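Local coordinates for terminase small subunit (Thermus phage G20c, PDB 6EJQ) that forms a nonameric DNA-binding ring that probably recognises the packaging initiation site and regulates the ATPase of the large terminase subunit, at the interface of chains A and B. Coordinates in Å, arbitrary orientation; residue numbers count along the deposited sequence, not the author numbering. Chains: chain A/B, Terminase small subunit.

Contact 1: the interface of chains A and B. Residues chain A 67-68, 71, 75; chain B 13-14, 17, 53.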
ATOM      1  N   GLY A  67      29.864  -3.068   2.659  1.00 42.05           N
ATOM      2  CA  GLY A  67      30.512  -2.324   3.736  1.00 41.92           C
ATOM      3  C   GLY A  67      30.314  -0.822   3.658  1.00 41.83           C
ATOM      4  O   GLY A  67      29.980  -0.187   4.655  1.00 43.35           O
ATOM      5  N   GLN A  68      30.515  -0.260   2.469  1.00 42.08           N
ATOM      6  CA  GLN A  68      30.304   1.173   2.227  1.00 40.81           C
ATOM      7  C   GLN A  68      28.841   1.602   2.395  1.00 41.18           C
ATOM      8  O   GLN A  68      28.558   2.681   2.936  1.00 38.96           O
ATOM      9  CB  GLN A  68      30.790   1.552   0.834  1.00 42.09           C
ATOM     10  CG  GLN A  68      32.296   1.503   0.673  1.00 45.27           C
ATOM     11  CD  GLN A  68      32.724   1.729  -0.764  1.00 49.83           C
ATOM     12  OE1 GLN A  68      32.707   2.852  -1.259  1.00 49.92           O
ATOM     13  NE2 GLN A  68      33.103   0.650  -1.446  1.00 55.05           N
ATOM     14  N   GLU A  71      27.982   1.514   6.121  1.00 41.47           N
ATOM     15  CA  GLU A  71      28.609   2.652   6.768  1.00 42.49           C
ATOM     16  C   GLU A  71      27.852   3.948   6.451  1.00 41.45           C
ATOM     17  O   GLU A  71      27.628   4.767   7.351  1.00 42.80           O
ATOM     18  CB  GLU A  71      30.086   2.746   6.371  1.00 44.94           C
ATOM     19  CG  GLU A  71      30.886   3.798   7.129  1.00 49.83           C
ATOM     20  CD  GLU A  71      30.770   3.657   8.635  1.00 50.83           C
ATOM     21  OE1 GLU A  71      30.966   2.529   9.134  1.00 51.06           O
ATOM     22  OE2 GLU A  71      30.463   4.670   9.301  1.00 54.72           O
ATOM     23  N   ILE A  75      25.716   6.627   9.097  1.00 36.68           N
ATOM     24  CA  ILE A  75      25.775   8.086   9.081  1.00 36.21           C
ATOM     25  C   ILE A  75      24.368   8.667   9.142  1.00 36.15           C
ATOM     26  O   ILE A  75      24.086   9.524   9.990  1.00 36.88           O
ATOM     27  CB  ILE A  75      26.522   8.606   7.833  1.00 36.55           C
ATOM     28  CG1 ILE A  75      27.994   8.180   7.895  1.00 37.38           C
ATOM     29  CG2 ILE A  75      26.424  10.128   7.704  1.00 36.37           C
ATOM     30  CD1 ILE A  75      28.710   8.271   6.558  1.00 39.17           C
TER
ATOM     31  N   LEU B  13      36.430   8.837   4.495  1.00 55.79           N
ATOM     32  CA  LEU B  13      35.365   7.899   4.151  1.00 54.44           C
ATOM     33  C   LEU B  13      33.981   8.513   4.319  1.00 50.63           C
ATOM     34  O   LEU B  13      33.151   8.381   3.436  1.00 50.76           O
ATOM     35  CB  LEU B  13      35.466   6.624   4.996  1.00 51.58           C
ATOM     36  CG  LEU B  13      34.487   5.505   4.648  1.00 51.55           C
ATOM     37  CD1 LEU B  13      34.606   5.100   3.185  1.00 50.34           C
ATOM     38  CD2 LEU B  13      34.715   4.313   5.562  1.00 51.44           C
ATOM     39  N   LYS B  14      33.750   9.176   5.446  1.00 50.82           N
ATOM     40  CA  LYS B  14      32.464   9.814   5.735  1.00 53.40           C
ATOM     41  C   LYS B  14      32.064  10.826   4.655  1.00 51.14           C
ATOM     42  O   LYS B  14      30.918  10.818   4.175  1.00 47.85           O
ATOM     43  CB  LYS B  14      32.502  10.511   7.099  1.00 57.57           C
ATOM     44  CG  LYS B  14      31.171  11.091   7.563  1.00 60.71           C
ATOM     45  CD  LYS B  14      31.356  12.058   8.718  1.00 64.07           C
ATOM     46  CE  LYS B  14      30.038  12.709   9.106  1.00 67.88           C
ATOM     47  NZ  LYS B  14      30.242  13.868  10.019  1.00 70.84           N
ATOM     48  N   LEU B  17      31.198   9.085   1.469  1.00 40.78           N
ATOM     49  CA  LEU B  17      29.873   8.490   1.595  1.00 40.00           C
ATOM     50  C   LEU B  17      28.749   9.519   1.631  1.00 40.77           C
ATOM     51  O   LEU B  17      27.612   9.175   1.313  1.00 41.95           O
ATOM     52  CB  LEU B  17      29.812   7.573   2.812  1.00 40.63           C
ATOM     53  CG  LEU B  17      30.685   6.318   2.693  1.00 41.75           C
ATOM     54  CD1 LEU B  17      30.816   5.632   4.042  1.00 41.64           C
ATOM     55  CD2 LEU B  17      30.144   5.349   1.644  1.00 43.64           C
ATOM     56  N   LEU B  53      36.872  -2.987   4.236  1.00 53.41           N
ATOM     57  CA  LEU B  53      35.427  -3.228   4.198  1.00 52.97           C
ATOM     58  C   LEU B  53      34.989  -4.431   3.345  1.00 53.16           C
ATOM     59  O   LEU B  53      33.813  -4.809   3.375  1.00 56.35           O
ATOM     60  CB  LEU B  53      34.698  -1.968   3.719  1.00 52.88           C
ATOM     61  CG  LEU B  53      34.664  -0.803   4.713  1.00 53.52           C
ATOM     62  CD1 LEU B  53      34.236   0.481   4.019  1.00 53.60           C
ATOM     63  CD2 LEU B  53      33.749  -1.111   5.890  1.00 53.51           C
TER
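The backbone oxygen O of A:Gln68 is met by the methyl CD2 of B:Leu17 at 3.4 Å, a van der Waals touch against a carbonyl at the surface of helix 59-95. B:Leu17 works with both branches. While CD2 also rests on CB of A:Gln68, CD1 of B:Leu17 packs on CG of A:Glu71 at 3.6 Å, the two side chains meeting at about a right angle. A:Glu71 therefore contributes its methylenes. Its CG stands anti to the backbone N (chi1 -173°) and touches this methyl and, more distantly, CD2 of B:Leu13 (4.2 Å), both on the same side of it. A glutamate suits this position because its stem can serve as an apolar surface while the chain, bent at chi2 (53°), turns its carboxylate away from the leucines. A:Ile75, one turn further along, extends its terminal methyl CD1 to CG of B:Lys14 at 3.9 Å and also reaches CB of B:Leu17. Here the lysine is used for its aliphatic stem, whose extended chain takes the ammonium NZ away from the isoleucine. At the other end B:Leu53 places CD1 against CG of A:Gln68 at 4.0 Å. Its CD2 lies 4.1 Å from CA of A:Gly67, where the lack of a side chain lets a leucine approach the helix backbone. In the fold, the patch joins one flank of the long helix 59-95 of one subunit to helix 6-17 and the end of helix 39-53 in the N-terminal domain of its neighbour.

Contact 2: the interface of chains A and B. Residues chain A 77, 81, 122, 126, 129; chain B 65, 72.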
ATOM      1  N   GLN A  77      21.658   7.050  10.038  1.00 34.51           N
ATOM      2  CA  GLN A  77      21.082   6.595  11.299  1.00 35.45           C
ATOM      3  C   GLN A  77      21.439   7.525  12.474  1.00 37.61           C
ATOM      4  O   GLN A  77      20.598   7.798  13.331  1.00 37.69           O
ATOM      5  CB  GLN A  77      21.530   5.162  11.598  1.00 35.42           C
ATOM      6  CG  GLN A  77      20.810   4.500  12.760  1.00 33.95           C
ATOM      7  CD  GLN A  77      21.171   3.039  12.888  1.00 35.03           C
ATOM      8  OE1 GLN A  77      22.355   2.670  12.900  1.00 34.56           O
ATOM      9  NE2 GLN A  77      20.152   2.191  12.997  1.00 34.52           N
ATOM     10  N   LEU A  81      18.766   9.706  14.572  1.00 35.37           N
ATOM     11  CA  LEU A  81      18.754   9.605  16.030  1.00 37.33           C
ATOM     12  C   LEU A  81      18.727  10.981  16.723  1.00 36.71           C
ATOM     13  O   LEU A  81      18.001  11.165  17.703  1.00 37.32           O
ATOM     14  CB  LEU A  81      19.939   8.778  16.527  1.00 37.41           C
ATOM     15  CG  LEU A  81      19.759   7.261  16.419  1.00 38.41           C
ATOM     16  CD1 LEU A  81      21.099   6.533  16.494  1.00 39.16           C
ATOM     17  CD2 LEU A  81      18.833   6.764  17.515  1.00 38.39           C
ATOM     18  N   ILE A 122      14.622   4.191  12.083  1.00 39.18           N
ATOM     19  CA  ILE A 122      15.914   3.949  12.720  1.00 38.75           C
ATOM     20  C   ILE A 122      16.118   2.450  12.980  1.00 38.82           C
ATOM     21  O   ILE A 122      17.199   1.915  12.716  1.00 37.11           O
ATOM     22  CB  ILE A 122      16.056   4.768  14.021  1.00 37.59           C
ATOM     23  CG1 ILE A 122      16.110   6.267  13.690  1.00 37.87           C
ATOM     24  CG2 ILE A 122      17.299   4.358  14.798  1.00 36.52           C
ATOM     25  CD1 ILE A 122      15.672   7.156  14.836  1.00 36.58           C
ATOM     26  N   ASP A 126      18.949  -0.923  11.351  1.00 38.59           N
ATOM     27  CA  ASP A 126      19.607  -2.051  12.016  1.00 39.55           C
ATOM     28  C   ASP A 126      19.233  -3.364  11.326  1.00 41.42           C
ATOM     29  O   ASP A 126      20.107  -4.196  11.063  1.00 40.59           O
ATOM     30  CB  ASP A 126      19.222  -2.167  13.494  1.00 39.01           C
ATOM     31  CG  ASP A 126      19.706  -1.003  14.355  1.00 38.42           C
ATOM     32  OD1 ASP A 126      20.754  -0.393  14.082  1.00 35.91           O
ATOM     33  OD2 ASP A 126      19.021  -0.729  15.363  1.00 39.30           O
ATOM     34  N   ARG A 129      20.920  -3.759   8.076  1.00 44.07           N
ATOM     35  CA  ARG A 129      22.327  -4.089   8.308  1.00 42.96           C
ATOM     36  C   ARG A 129      22.501  -5.581   8.554  1.00 40.96           C
ATOM     37  O   ARG A 129      23.344  -6.223   7.937  1.00 40.57           O
ATOM     38  CB  ARG A 129      22.896  -3.278   9.490  1.00 43.17           C
ATOM     39  CG  ARG A 129      24.329  -3.624   9.858  1.00 43.18           C
ATOM     40  CD  ARG A 129      25.049  -2.464  10.538  1.00 45.06           C
ATOM     41  NE  ARG A 129      24.411  -2.197  11.809  1.00 46.24           N
ATOM     42  CZ  ARG A 129      23.716  -1.111  12.144  1.00 45.22           C
ATOM     43  NH1 ARG A 129      23.562  -0.061  11.332  1.00 44.37           N
ATOM     44  NH2 ARG A 129      23.170  -1.087  13.352  1.00 46.39           N
TER
ATOM     45  N   GLU B  65      25.149  -7.465  16.563  1.00 49.57           N
ATOM     46  CA  GLU B  65      24.271  -6.465  15.921  1.00 49.69           C
ATOM     47  C   GLU B  65      22.810  -6.710  16.250  1.00 49.61           C
ATOM     48  O   GLU B  65      22.067  -5.761  16.483  1.00 54.18           O
ATOM     49  CB  GLU B  65      24.439  -6.437  14.408  1.00 48.18           C
ATOM     50  CG  GLU B  65      25.788  -5.918  13.952  1.00 49.76           C
ATOM     51  CD  GLU B  65      25.955  -4.425  14.112  1.00 49.62           C
ATOM     52  OE1 GLU B  65      24.956  -3.713  14.367  1.00 49.37           O
ATOM     53  OE2 GLU B  65      27.104  -3.963  13.962  1.00 51.98           O
ATOM     54  N   ARG B  72      18.314  -1.236  21.386  1.00 37.33           N
ATOM     55  CA  ARG B  72      17.868   0.046  20.843  1.00 37.96           C
ATOM     56  C   ARG B  72      16.347   0.080  20.721  1.00 39.55           C
ATOM     57  O   ARG B  72      15.702   1.071  21.085  1.00 38.62           O
ATOM     58  CB  ARG B  72      18.501   0.325  19.476  1.00 38.09           C
ATOM     59  CG  ARG B  72      18.461   1.794  19.092  1.00 39.34           C
ATOM     60  CD  ARG B  72      18.481   2.010  17.586  1.00 38.98           C
ATOM     61  NE  ARG B  72      19.661   1.438  16.942  1.00 38.88           N
ATOM     62  CZ  ARG B  72      20.883   1.977  16.933  1.00 40.54           C
ATOM     63  NH1 ARG B  72      21.149   3.118  17.566  1.00 43.27           N
ATOM     64  NH2 ARG B  72      21.864   1.357  16.286  1.00 40.18           N
TER
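Salt bridges across the interface join B:Arg72 to A:Asp126 and A:Arg129 to B:Glu65. B:Arg72 grips A:Asp126 side-on: NE binds OD2 at 2.8 Å (165° at H) and NH2 binds OD1 at 3.0 Å. The arginine chain, bent at chi3 (-59°), turns this edge to the aspartate. Both carboxylate oxygens use their syn lone pairs, and with the two planes 25° apart the paired bonds should fix the rotation of both groups. NE of A:Arg129 instead meets OE1 of B:Glu65 from above the carboxylate plane, at 3.0 Å. Arginine suits both places, since one guanidinium can serve several acceptors.

Hydrogen bonds within chain A position the aspartate. OD1 of A:Asp126 also accepts from NE2 of A:Gln77 at 2.9 Å. NH2 of A:Arg129 is a third donor to this oxygen, and the three would favour the ionised carboxylate. NE2 of A:Gln77 gives a second bond to the backbone O of A:Ile122 at 3.0 Å; a glutamine thus ties helix 59-95 to helix 112-138.

Apolar and van der Waals contacts complete the setting. CD of A:Gln77 lies above one guanidinium face of B:Arg72, offset toward the rim, and CD1 of A:Leu81 touches NH1. Methyl CG2 of A:Ile122 packs against CD of B:Arg72 at 3.8 Å.

Contact 3: the interface of chains A and B. Residues chain A 64, 68; chain B 16, 50, 53.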
ATOM      1  N   ALA A  64      32.720  -5.145  -0.524  1.00 40.70           N
ATOM      2  CA  ALA A  64      33.141  -3.764  -0.336  1.00 40.91           C
ATOM      3  C   ALA A  64      31.965  -2.793  -0.511  1.00 41.85           C
ATOM      4  O   ALA A  64      31.855  -1.819   0.256  1.00 40.82           O
ATOM      5  CB  ALA A  64      34.283  -3.414  -1.274  1.00 41.65           C
ATOM      6  N   GLN A  68      30.515  -0.260   2.469  1.00 42.08           N
ATOM      7  CA  GLN A  68      30.304   1.173   2.227  1.00 40.81           C
ATOM      8  C   GLN A  68      28.841   1.602   2.395  1.00 41.18           C
ATOM      9  O   GLN A  68      28.558   2.681   2.936  1.00 38.96           O
ATOM     10  CB  GLN A  68      30.790   1.552   0.834  1.00 42.09           C
ATOM     11  CG  GLN A  68      32.296   1.503   0.673  1.00 45.27           C
ATOM     12  CD  GLN A  68      32.724   1.729  -0.764  1.00 49.83           C
ATOM     13  OE1 GLN A  68      32.707   2.852  -1.259  1.00 49.92           O
ATOM     14  NE2 GLN A  68      33.103   0.650  -1.446  1.00 55.05           N
TER
ATOM     15  N   TYR B  16      33.240  11.025   1.577  1.00 45.67           N
ATOM     16  CA  TYR B  16      33.009  10.283   0.339  1.00 46.14           C
ATOM     17  C   TYR B  16      31.600   9.670   0.343  1.00 42.95           C
ATOM     18  O   TYR B  16      30.892   9.746  -0.651  1.00 42.02           O
ATOM     19  CB  TYR B  16      34.061   9.188   0.125  1.00 49.07           C
ATOM     20  CG  TYR B  16      33.715   8.287  -1.037  1.00 50.84           C
ATOM     21  CD1 TYR B  16      33.907   8.707  -2.346  1.00 53.11           C
ATOM     22  CD2 TYR B  16      33.158   7.026  -0.825  1.00 54.14           C
ATOM     23  CE1 TYR B  16      33.569   7.892  -3.419  1.00 56.40           C
ATOM     24  CE2 TYR B  16      32.812   6.204  -1.887  1.00 55.94           C
ATOM     25  CZ  TYR B  16      33.018   6.639  -3.184  1.00 57.35           C
ATOM     26  OH  TYR B  16      32.678   5.820  -4.242  1.00 60.29           O
ATOM     27  N   ARG B  50      38.199   0.491   1.303  1.00 56.99           N
ATOM     28  CA  ARG B  50      37.469  -0.546   0.548  1.00 60.12           C
ATOM     29  C   ARG B  50      38.018  -1.942   0.792  1.00 59.57           C
ATOM     30  O   ARG B  50      37.248  -2.879   0.981  1.00 60.25           O
ATOM     31  CB  ARG B  50      37.471  -0.265  -0.953  1.00 62.63           C
ATOM     32  CG  ARG B  50      36.580   0.893  -1.342  1.00 66.91           C
ATOM     33  CD  ARG B  50      36.331   0.928  -2.837  1.00 70.88           C
ATOM     34  NE  ARG B  50      35.593   2.143  -3.193  1.00 77.78           N
ATOM     35  CZ  ARG B  50      36.132   3.338  -3.464  1.00 77.46           C
ATOM     36  NH1 ARG B  50      37.452   3.536  -3.451  1.00 79.43           N
ATOM     37  NH2 ARG B  50      35.331   4.356  -3.763  1.00 76.56           N
ATOM     38  N   LEU B  53      36.872  -2.987   4.236  1.00 53.41           N
ATOM     39  CA  LEU B  53      35.427  -3.228   4.198  1.00 52.97           C
ATOM     40  C   LEU B  53      34.989  -4.431   3.345  1.00 53.16           C
ATOM     41  O   LEU B  53      33.813  -4.809   3.375  1.00 56.35           O
ATOM     42  CB  LEU B  53      34.698  -1.968   3.719  1.00 52.88           C
ATOM     43  CG  LEU B  53      34.664  -0.803   4.713  1.00 53.52           C
ATOM     44  CD1 LEU B  53      34.236   0.481   4.019  1.00 53.60           C
ATOM     45  CD2 LEU B  53      33.749  -1.111   5.890  1.00 53.51           C
TER
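The side-chain amide of A:Gln68 and the guanidinium of B:Arg50 are steeply inclined, their planes 74° apart, so they do not stack face to face. It is the aliphatic stem of the arginine that meets an amide face: CG of B:Arg50 sits over its nitrogen end, 3.5 Å from NE2 of A:Gln68, and the chain, extended from CG to NE, then runs down past the amide's rim. NE of B:Arg50 ends 3.4 Å from NE2 of A:Gln68, a van der Waals approach between two nitrogens. At the amide's oxygen end, OE1 of A:Gln68 points to the rim of the B:Tyr16 ring, with CE2 at 3.4 Å and the ring turned 36° from the amide. The phenol OH of B:Tyr16 in turn lies at the guanidinium edge, in its plane, which may help to orient the arginine within chain B.

Glutamine suits this place because its flat, uncharged amide can offer a face to an arginine stem and its oxygen to an aromatic rim. Its CG leaves anti to the carbonyl carbon (chi1 -70°), which directs the extended chain outward from helix 59-95 to B:Arg50. A weak hydrogen bond from NE2 of A:Gln68 to the backbone O of A:Ala64, 3.2 Å, may steady the amide. The small A:Ala64 lets the helices come close: its CB is 3.8 Å from the backbone O of B:Arg50.

Contact 4: the interface of chains A and B. Residues chain A 91, 112-113, 115-116; chain B 83, 87, 118.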
ATOM      1  N   TYR A  91       7.570  17.340  21.247  1.00 41.05           N
ATOM      2  CA  TYR A  91       6.379  16.685  21.771  1.00 41.41           C
ATOM      3  C   TYR A  91       6.155  17.002  23.242  1.00 42.32           C
ATOM      4  O   TYR A  91       5.032  17.285  23.647  1.00 41.51           O
ATOM      5  CB  TYR A  91       6.454  15.162  21.575  1.00 42.18           C
ATOM      6  CG  TYR A  91       5.242  14.443  22.123  1.00 40.45           C
ATOM      7  CD1 TYR A  91       4.036  14.487  21.442  1.00 40.54           C
ATOM      8  CD2 TYR A  91       5.293  13.747  23.334  1.00 40.61           C
ATOM      9  CE1 TYR A  91       2.910  13.853  21.940  1.00 41.87           C
ATOM     10  CE2 TYR A  91       4.166  13.112  23.845  1.00 41.77           C
ATOM     11  CZ  TYR A  91       2.980  13.167  23.134  1.00 42.74           C
ATOM     12  OH  TYR A  91       1.847  12.555  23.598  1.00 49.17           O
ATOM     13  N   PRO A 112       2.307  11.824  17.806  1.00 43.38           N
ATOM     14  CA  PRO A 112       2.833  10.525  18.233  1.00 41.24           C
ATOM     15  C   PRO A 112       3.184   9.572  17.078  1.00 40.27           C
ATOM     16  O   PRO A 112       4.226   8.903  17.130  1.00 37.75           O
ATOM     17  CB  PRO A 112       1.694   9.962  19.086  1.00 41.95           C
ATOM     18  CG  PRO A 112       1.062  11.165  19.686  1.00 42.14           C
ATOM     19  CD  PRO A 112       1.136  12.219  18.615  1.00 42.84           C
ATOM     20  N   ALA A 113       2.326   9.536  16.057  1.00 39.01           N
ATOM     21  CA  ALA A 113       2.560   8.760  14.831  1.00 39.50           C
ATOM     22  C   ALA A 113       3.875   9.109  14.106  1.00 40.09           C
ATOM     23  O   ALA A 113       4.538   8.217  13.583  1.00 42.19           O
ATOM     24  CB  ALA A 113       1.381   8.915  13.870  1.00 37.20           C
ATOM     25  N   ILE A 115       6.615  10.284  15.578  1.00 35.15           N
ATOM     26  CA  ILE A 115       7.696   9.821  16.447  1.00 36.26           C
ATOM     27  C   ILE A 115       7.897   8.316  16.260  1.00 35.90           C
ATOM     28  O   ILE A 115       9.036   7.850  16.108  1.00 34.40           O
ATOM     29  CB  ILE A 115       7.428  10.176  17.942  1.00 37.06           C
ATOM     30  CG1 ILE A 115       7.555  11.691  18.142  1.00 40.29           C
ATOM     31  CG2 ILE A 115       8.389   9.439  18.877  1.00 35.44           C
ATOM     32  CD1 ILE A 115       7.017  12.236  19.455  1.00 40.77           C
ATOM     33  N   ALA A 116       6.792   7.573  16.280  1.00 35.41           N
ATOM     34  CA  ALA A 116       6.819   6.117  16.034  1.00 35.57           C
ATOM     35  C   ALA A 116       7.399   5.786  14.656  1.00 35.02           C
ATOM     36  O   ALA A 116       8.249   4.889  14.521  1.00 34.22           O
ATOM     37  CB  ALA A 116       5.426   5.532  16.167  1.00 36.11           C
TER
ATOM     38  N   ILE B  83       4.517   7.946  25.734  1.00 42.24           N
ATOM     39  CA  ILE B  83       3.636   8.670  24.817  1.00 41.59           C
ATOM     40  C   ILE B  83       2.228   8.065  24.823  1.00 41.55           C
ATOM     41  O   ILE B  83       1.237   8.805  24.869  1.00 39.41           O
ATOM     42  CB  ILE B  83       4.218   8.721  23.385  1.00 39.56           C
ATOM     43  CG1 ILE B  83       5.471   9.616  23.375  1.00 38.75           C
ATOM     44  CG2 ILE B  83       3.189   9.262  22.394  1.00 39.12           C
ATOM     45  CD1 ILE B  83       6.376   9.427  22.176  1.00 38.54           C
ATOM     46  N   MET B  87      -1.361   9.928  25.592  1.00 46.24           N
ATOM     47  CA  MET B  87      -2.483   9.867  24.633  1.00 46.87           C
ATOM     48  C   MET B  87      -3.785   9.447  25.306  1.00 46.66           C
ATOM     49  O   MET B  87      -4.813  10.085  25.106  1.00 48.67           O
ATOM     50  CB  MET B  87      -2.163   8.917  23.474  1.00 45.99           C
ATOM     51  CG  MET B  87      -1.074   9.432  22.548  1.00 45.19           C
ATOM     52  SD  MET B  87      -0.445   8.184  21.419  1.00 43.06           S
ATOM     53  CE  MET B  87      -1.762   8.160  20.215  1.00 42.58           C
ATOM     54  N   MET B 118      -0.631   3.397  17.883  1.00 37.26           N
ATOM     55  CA  MET B 118       0.502   3.416  18.825  1.00 37.37           C
ATOM     56  C   MET B 118       0.616   2.103  19.593  1.00 37.51           C
ATOM     57  O   MET B 118       1.716   1.592  19.760  1.00 37.84           O
ATOM     58  CB  MET B 118       0.397   4.588  19.811  1.00 37.32           C
ATOM     59  CG  MET B 118       1.594   4.735  20.747  1.00 37.88           C
ATOM     60  SD  MET B 118       3.139   4.985  19.862  1.00 36.81           S
ATOM     61  CE  MET B 118       2.893   6.686  19.351  1.00 37.06           C
TER
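A:Pro112, which packs against three side chains of chain B, is the first residue of helix 112-138 and already has helical torsions (phi -51°, psi -41°). Proline fits such a helix start, where its nitrogen need not donate a backbone bond and its rigid ring offers a ready apolar surface. CB of A:Pro112 meets the sulfur SD of B:Met87 at 3.6 Å. On the same proline CB, methyl CE of B:Met118 packs at 3.5 Å, tighter than usual van der Waals contact, and methyl CG2 of B:Ile83 at 3.7 Å. The two methionines suit the place because their flexible thioethers can mould to a fixed ring; that of B:Met118 is bent at both chi2 and chi3 to bring its methyl round to the proline.

B:Ile83 uses each of its branches. Its CG1 stands anti to the carbonyl carbon (chi1 -68°), which sends CG2 to the proline and CD1 to methyl CG2 of A:Ile115, 3.9 Å away. The same isoleucine flanks the CE2 and hydroxyl side of the A:Tyr91 ring, displaced off the rim, with CG1 3.8 Å from CE2 and CG2 near OH. A beta-branched residue fills the corner between tyrosine, proline and isoleucine, while the small A:Ala116 probably allows the methionine methyl to approach, its CB 4.2 Å from CE of B:Met118. That methyl CE of B:Met118 also rests 3.4 Å from the backbone O of A:Pro112.

Contact 1 and contact 3 are nearly one patch, their C-alpha centres about 5 Å apart, sharing A:Gln68 and B:Leu53. Contact 2 lies about 15 Å from contact 1 and about 19 Å from contact 4, which is about 36 Å from contact 3. Helix 59-95 of chain A takes part in all four, meeting the neighbour's N-terminal helices at one end and its long helices further along. The two chains present different surfaces, so repeating the set between neighbours can close the nonamer, with salt-bridged contact 2 between contacts 1 and 3 at one end and apolar contact 4 at the other.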